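Local coordinates for protein lovastatin nonaketide synthase, polyketide synthase component (Aspergillus terreus, PDB 7CPX) that builds the nonaketide dihydromonacolin L from nine malonyl-CoA units, with methylation and reduction steps, on the way to lovastatin, at residues A[985-990]-A[1127-1132]; A[989-994]-A[1031-1036]. The protein carries 2 engineered substitutions. One frame throughout, in Å; residues are numbered along the deposited sequence.

Both contacts lie in the dehydratase domain, their centres about 9 Å apart, and both start from the chain around Gly989 and Gln990, which they share. Contact 1 joins residues 985-990 of the predicted N-terminal hotdog half to the loop 1127-1132 of the predicted C-terminal half; contact 2 stays inside the N-terminal half, pairing 989-994 with 1031-1036. Strands 986-987, 990-992 and 1032-1033 follow in this order in a small antiparallel sheet, so contact 1 works from one outer strand and contact 2 binds the other. A probable hydrogen bond from His985 ND1 to Val992 O couples the predicted proton acceptor of contact 1 to the central strand of contact 2.

Contact 1 of 2, residues A[985-990]-A[1127-1132]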
# COMPACT_ATOMS: atom_id res chain seq x y z
N HIS A 985 24.76 -10.46 -9.78
CA HIS A 985 25.09 -9.75 -8.55
C HIS A 985 25.11 -10.75 -7.40
O HIS A 985 24.09 -11.08 -6.79
CB HIS A 985 24.10 -8.62 -8.29
CG HIS A 985 24.54 -7.67 -7.22
ND1 HIS A 985 24.26 -7.86 -5.89
CD2 HIS A 985 25.25 -6.52 -7.30
CE1 HIS A 985 24.77 -6.87 -5.19
NE2 HIS A 985 25.38 -6.04 -6.01
N ALA A 986 26.31 -11.23 -7.09
CA ALA A 986 26.53 -12.17 -6.00
C ALA A 986 27.47 -11.55 -4.97
O ALA A 986 28.51 -10.99 -5.33
CB ALA A 986 27.10 -13.48 -6.53
N LEU A 987 27.10 -11.66 -3.70
CA LEU A 987 27.93 -11.21 -2.60
C LEU A 987 28.17 -12.39 -1.66
O LEU A 987 27.21 -12.97 -1.14
CB LEU A 987 27.28 -10.05 -1.85
CG LEU A 987 26.98 -8.82 -2.71
CD1 LEU A 987 26.34 -7.73 -1.88
CD2 LEU A 987 28.24 -8.30 -3.37
N GLN A 988 29.44 -12.74 -1.46
CA GLN A 988 29.80 -13.89 -0.65
C GLN A 988 29.14 -15.16 -1.19
O GLN A 988 28.72 -16.04 -0.43
CB GLN A 988 29.43 -13.67 0.82
CG GLN A 988 30.04 -12.41 1.42
CD GLN A 988 29.69 -12.23 2.88
OE1 GLN A 988 28.86 -12.95 3.42
NE2 GLN A 988 30.34 -11.27 3.52
N GLY A 989 29.06 -15.26 -2.51
CA GLY A 989 28.45 -16.39 -3.18
C GLY A 989 26.95 -16.26 -3.35
O GLY A 989 26.41 -16.60 -4.40
N GLN A 990 26.27 -15.78 -2.31
CA GLN A 990 24.82 -15.61 -2.38
C GLN A 990 24.46 -14.54 -3.40
O GLN A 990 25.10 -13.49 -3.47
CB GLN A 990 24.26 -15.23 -1.01
CG GLN A 990 24.64 -16.18 0.12
CD GLN A 990 24.04 -17.56 -0.04
OE1 GLN A 990 23.34 -17.84 -1.01
NE2 GLN A 990 24.30 -18.43 0.93
N MET A 1127 37.28 -10.60 -2.23
CA MET A 1127 36.70 -9.90 -1.08
C MET A 1127 35.19 -10.09 -0.99
O MET A 1127 34.52 -9.33 -0.28
CB MET A 1127 37.05 -8.41 -1.14
CG MET A 1127 38.50 -8.12 -1.48
SD MET A 1127 39.66 -9.26 -0.70
CE MET A 1127 39.48 -8.82 1.02
N GLY A 1128 34.64 -11.07 -1.70
CA GLY A 1128 33.24 -11.42 -1.60
C GLY A 1128 32.35 -10.84 -2.68
O GLY A 1128 31.19 -11.26 -2.80
N TYR A 1129 32.86 -9.89 -3.48
CA TYR A 1129 32.08 -9.29 -4.56
C TYR A 1129 32.16 -10.20 -5.78
O TYR A 1129 32.91 -9.97 -6.73
CB TYR A 1129 32.62 -7.90 -4.90
CG TYR A 1129 32.55 -6.88 -3.80
CD1 TYR A 1129 33.53 -6.82 -2.82
CD2 TYR A 1129 31.54 -5.93 -3.76
CE1 TYR A 1129 33.48 -5.88 -1.82
CE2 TYR A 1129 31.48 -4.98 -2.77
CZ TYR A 1129 32.46 -4.96 -1.80
OH TYR A 1129 32.42 -4.01 -0.80
N ASN A 1130 31.36 -11.26 -5.76
CA ASN A 1130 31.39 -12.23 -6.85
C ASN A 1130 30.56 -11.73 -8.03
O ASN A 1130 29.64 -12.42 -8.48
CB ASN A 1130 30.87 -13.59 -6.37
CG ASN A 1130 31.63 -14.10 -5.16
OD1 ASN A 1130 31.04 -14.38 -4.12
ND2 ASN A 1130 32.94 -14.22 -5.30
N TYR A 1131 30.88 -10.54 -8.53
CA TYR A 1131 30.15 -10.00 -9.68
C TYR A 1131 30.36 -10.89 -10.90
O TYR A 1131 31.43 -11.48 -11.08
CB TYR A 1131 30.61 -8.58 -9.98
CG TYR A 1131 30.26 -7.57 -8.92
CD1 TYR A 1131 28.95 -7.34 -8.55
CD2 TYR A 1131 31.25 -6.83 -8.29
CE1 TYR A 1131 28.63 -6.42 -7.58
CE2 TYR A 1131 30.94 -5.90 -7.32
CZ TYR A 1131 29.62 -5.70 -6.97
OH TYR A 1131 29.30 -4.77 -6.01
N SER A 1132 29.33 -10.98 -11.74
CA SER A 1132 29.38 -11.85 -12.90
C SER A 1132 28.57 -11.25 -14.03
O SER A 1132 27.74 -10.36 -13.83
CB SER A 1132 28.85 -13.25 -12.55
OG SER A 1132 29.61 -13.85 -11.52
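Ala986 to Gln988 and Gly1128 to Asn1130 meet chiefly through their backbones. Gln988 N donates a nearly straight bond to Gly1128 O (2.7 Å, 170° at the hydrogen), lying in the carbonyl plane on a lone pair, and Leu987 CA brings a C-H to the same oxygen. The bond from Asn1130 N to Ala986 O is weak and bent. Gly1128, at positive phi, is the C-prime residue of the Schellman motif that ends helix 1117-1126, so the acceptor carbonyl belongs to a residue just beyond the last helical turn.

One side chain adds a polar link. Asn1130 OD1 accepts from Gly989 N at 2.7 Å, with the donor in the carbonyl plane, a bent bond that ties Asn1130 to the type I' turn Leu987-Gln990. Asn1130 CB, pointing toward 985-990, packs on Ala986 CB at 3.8 Å.

The aromatic contact joins His985 to Tyr1131. With His985 CG anti to the backbone N (chi1 -167°), the two side chains run side by side in the same direction, and the phenol turns its edge to the imidazole in an offset edge-to-face pair, planes 60° apart; His985 CD2 lies 3.4 Å from Tyr1131 CE1, near the phenol plane. Beyond this pair, Leu987 CD2 makes a looser apolar contact with Tyr1129 CD2 at 4.1 Å.

His985, the predicted proton acceptor, and Tyr1131 both touch Asp1174, the predicted proton donor, on helix 1170-1184. His985 ND1 has a probable hydrogen bond to Val992 O, and Tyr1129 OH is hydrogen-bonded to Tyr1196 O. The contact thus joins the predicted hotdog halves, consistent with a double-hotdog dehydratase active site between them: strand 986-987 meets the loop after helix 1117-1126, with helix 1170-1184 packed against both tyrosines.

Contact 2 of 2, residues A[989-994]-A[1031-1036]; sequences GQTVFP and VIFDDE
Thr991 to Phe993 and Val1031 to Phe1033 run antiparallel, Val992 and Ile1032 forming a non-hydrogen-bonded pair, flanked by bonds from Phe1033 N to Thr991 O (2.7 Å) and from Phe993 N to Val1031 O (3.0 Å). Val992 and Ile1032 project from one face of the ladder, lying side by side with Val992 CG2 against Ile1032 CD1. Next to them the aliphatic base of Gln990 crosses Ile1032 at about a right angle, its CB 3.6 Å from Ile1032 CG2.

Thr991 and Phe1033 occupy the other face. Phe1033 CG is anti to the carbonyl carbon (chi1 -63°), and the ring meets the partner strand with its CD2-CE2 edge, Thr991 O and Phe993 N lying near the ring plane: Phe1033 CD2 lies 3.9 Å from Thr991 CG2, and Phe1033 CE2 lies 3.6 Å from Phe993 CB. Val1031 CG1 covers one face of this ring near the rim, while Val1031 CB packs on Phe993 CB at 3.8 Å.

Phe993 also meets the ring of Tyr998 on helix 995-1012, whose N-cap position is Pro994. Phe993, Val1031 and Phe1033 all touch strand 1040-1052, which places the small sheet against that strand of the predicted N-terminal hotdog fold.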
# COMPACT_ATOMS: atom_id res chain seq x y z
N GLY A 989 29.06 -15.26 -2.51
CA GLY A 989 28.45 -16.39 -3.18
C GLY A 989 26.95 -16.26 -3.35
O GLY A 989 26.41 -16.60 -4.40
N GLN A 990 26.27 -15.78 -2.31
CA GLN A 990 24.82 -15.61 -2.38
C GLN A 990 24.46 -14.54 -3.40
O GLN A 990 25.10 -13.49 -3.47
CB GLN A 990 24.26 -15.23 -1.01
CG GLN A 990 24.64 -16.18 0.12
CD GLN A 990 24.04 -17.56 -0.04
OE1 GLN A 990 23.34 -17.84 -1.01
NE2 GLN A 990 24.30 -18.43 0.93
N THR A 991 23.42 -14.81 -4.18
CA THR A 991 22.88 -13.80 -5.08
C THR A 991 22.12 -12.76 -4.26
O THR A 991 21.20 -13.10 -3.51
CB THR A 991 21.96 -14.44 -6.12
OG1 THR A 991 22.69 -15.42 -6.86
CG2 THR A 991 21.41 -13.39 -7.07
N VAL A 992 22.52 -11.50 -4.40
CA VAL A 992 21.99 -10.41 -3.59
C VAL A 992 21.42 -9.35 -4.53
O VAL A 992 22.06 -8.99 -5.53
CB VAL A 992 23.06 -9.80 -2.68
CG1 VAL A 992 22.48 -8.67 -1.86
CG2 VAL A 992 23.66 -10.87 -1.78
N PHE A 993 20.23 -8.86 -4.21
CA PHE A 993 19.63 -7.82 -5.02
C PHE A 993 20.48 -6.56 -4.92
O PHE A 993 20.72 -6.07 -3.81
CB PHE A 993 18.20 -7.54 -4.57
CG PHE A 993 17.40 -6.74 -5.56
CD1 PHE A 993 16.82 -7.36 -6.65
CD2 PHE A 993 17.22 -5.38 -5.39
CE1 PHE A 993 16.08 -6.64 -7.56
CE2 PHE A 993 16.49 -4.65 -6.30
CZ PHE A 993 15.92 -5.28 -7.39
N PRO A 994 20.95 -6.00 -6.04
CA PRO A 994 21.85 -4.85 -5.95
C PRO A 994 21.17 -3.64 -5.34
O PRO A 994 19.96 -3.43 -5.49
CB PRO A 994 22.24 -4.60 -7.42
CG PRO A 994 21.13 -5.18 -8.21
CD PRO A 994 20.66 -6.37 -7.43
N VAL A 1031 18.84 -7.86 0.17
CA VAL A 1031 17.99 -9.01 -0.13
C VAL A 1031 18.90 -10.16 -0.56
O VAL A 1031 19.50 -10.12 -1.63
CB VAL A 1031 16.96 -8.68 -1.20
CG1 VAL A 1031 16.49 -9.95 -1.89
CG2 VAL A 1031 15.77 -7.96 -0.59
N ILE A 1032 18.98 -11.19 0.27
CA ILE A 1032 19.79 -12.37 -0.02
C ILE A 1032 18.89 -13.43 -0.64
O ILE A 1032 17.88 -13.82 -0.05
CB ILE A 1032 20.47 -12.90 1.25
CG1 ILE A 1032 21.16 -11.77 2.01
CG2 ILE A 1032 21.47 -13.99 0.89
CD1 ILE A 1032 22.20 -11.02 1.21
N PHE A 1033 19.26 -13.89 -1.83
CA PHE A 1033 18.53 -14.94 -2.53
C PHE A 1033 19.19 -16.28 -2.21
O PHE A 1033 20.35 -16.50 -2.57
CB PHE A 1033 18.50 -14.69 -4.03
CG PHE A 1033 17.78 -13.44 -4.42
CD1 PHE A 1033 16.40 -13.42 -4.52
CD2 PHE A 1033 18.48 -12.28 -4.69
CE1 PHE A 1033 15.73 -12.27 -4.88
CE2 PHE A 1033 17.81 -11.12 -5.05
CZ PHE A 1033 16.44 -11.11 -5.14
N ASP A 1034 18.45 -17.16 -1.53
CA ASP A 1034 19.00 -18.47 -1.20
C ASP A 1034 19.33 -19.26 -2.45
O ASP A 1034 20.36 -19.94 -2.52
CB ASP A 1034 18.01 -19.23 -0.32
CG ASP A 1034 18.58 -20.55 0.19
OD1 ASP A 1034 19.78 -20.81 -0.05
OD2 ASP A 1034 17.82 -21.32 0.82
N ASP A 1035 18.46 -19.19 -3.46
CA ASP A 1035 18.67 -19.92 -4.70
C ASP A 1035 18.01 -19.15 -5.83
O ASP A 1035 17.16 -18.28 -5.59
CB ASP A 1035 18.11 -21.35 -4.61
CG ASP A 1035 18.48 -22.19 -5.82
OD1 ASP A 1035 19.21 -21.69 -6.70
OD2 ASP A 1035 18.04 -23.36 -5.88
N GLU A 1036 18.40 -19.47 -7.06
CA GLU A 1036 17.87 -18.76 -8.21
C GLU A 1036 16.36 -18.88 -8.33
O GLU A 1036 15.72 -18.03 -8.96
CB GLU A 1036 18.53 -19.27 -9.49
CG GLU A 1036 18.23 -20.72 -9.82
CD GLU A 1036 18.93 -21.19 -11.08
OE1 GLU A 1036 19.73 -20.41 -11.64
OE2 GLU A 1036 18.68 -22.34 -11.50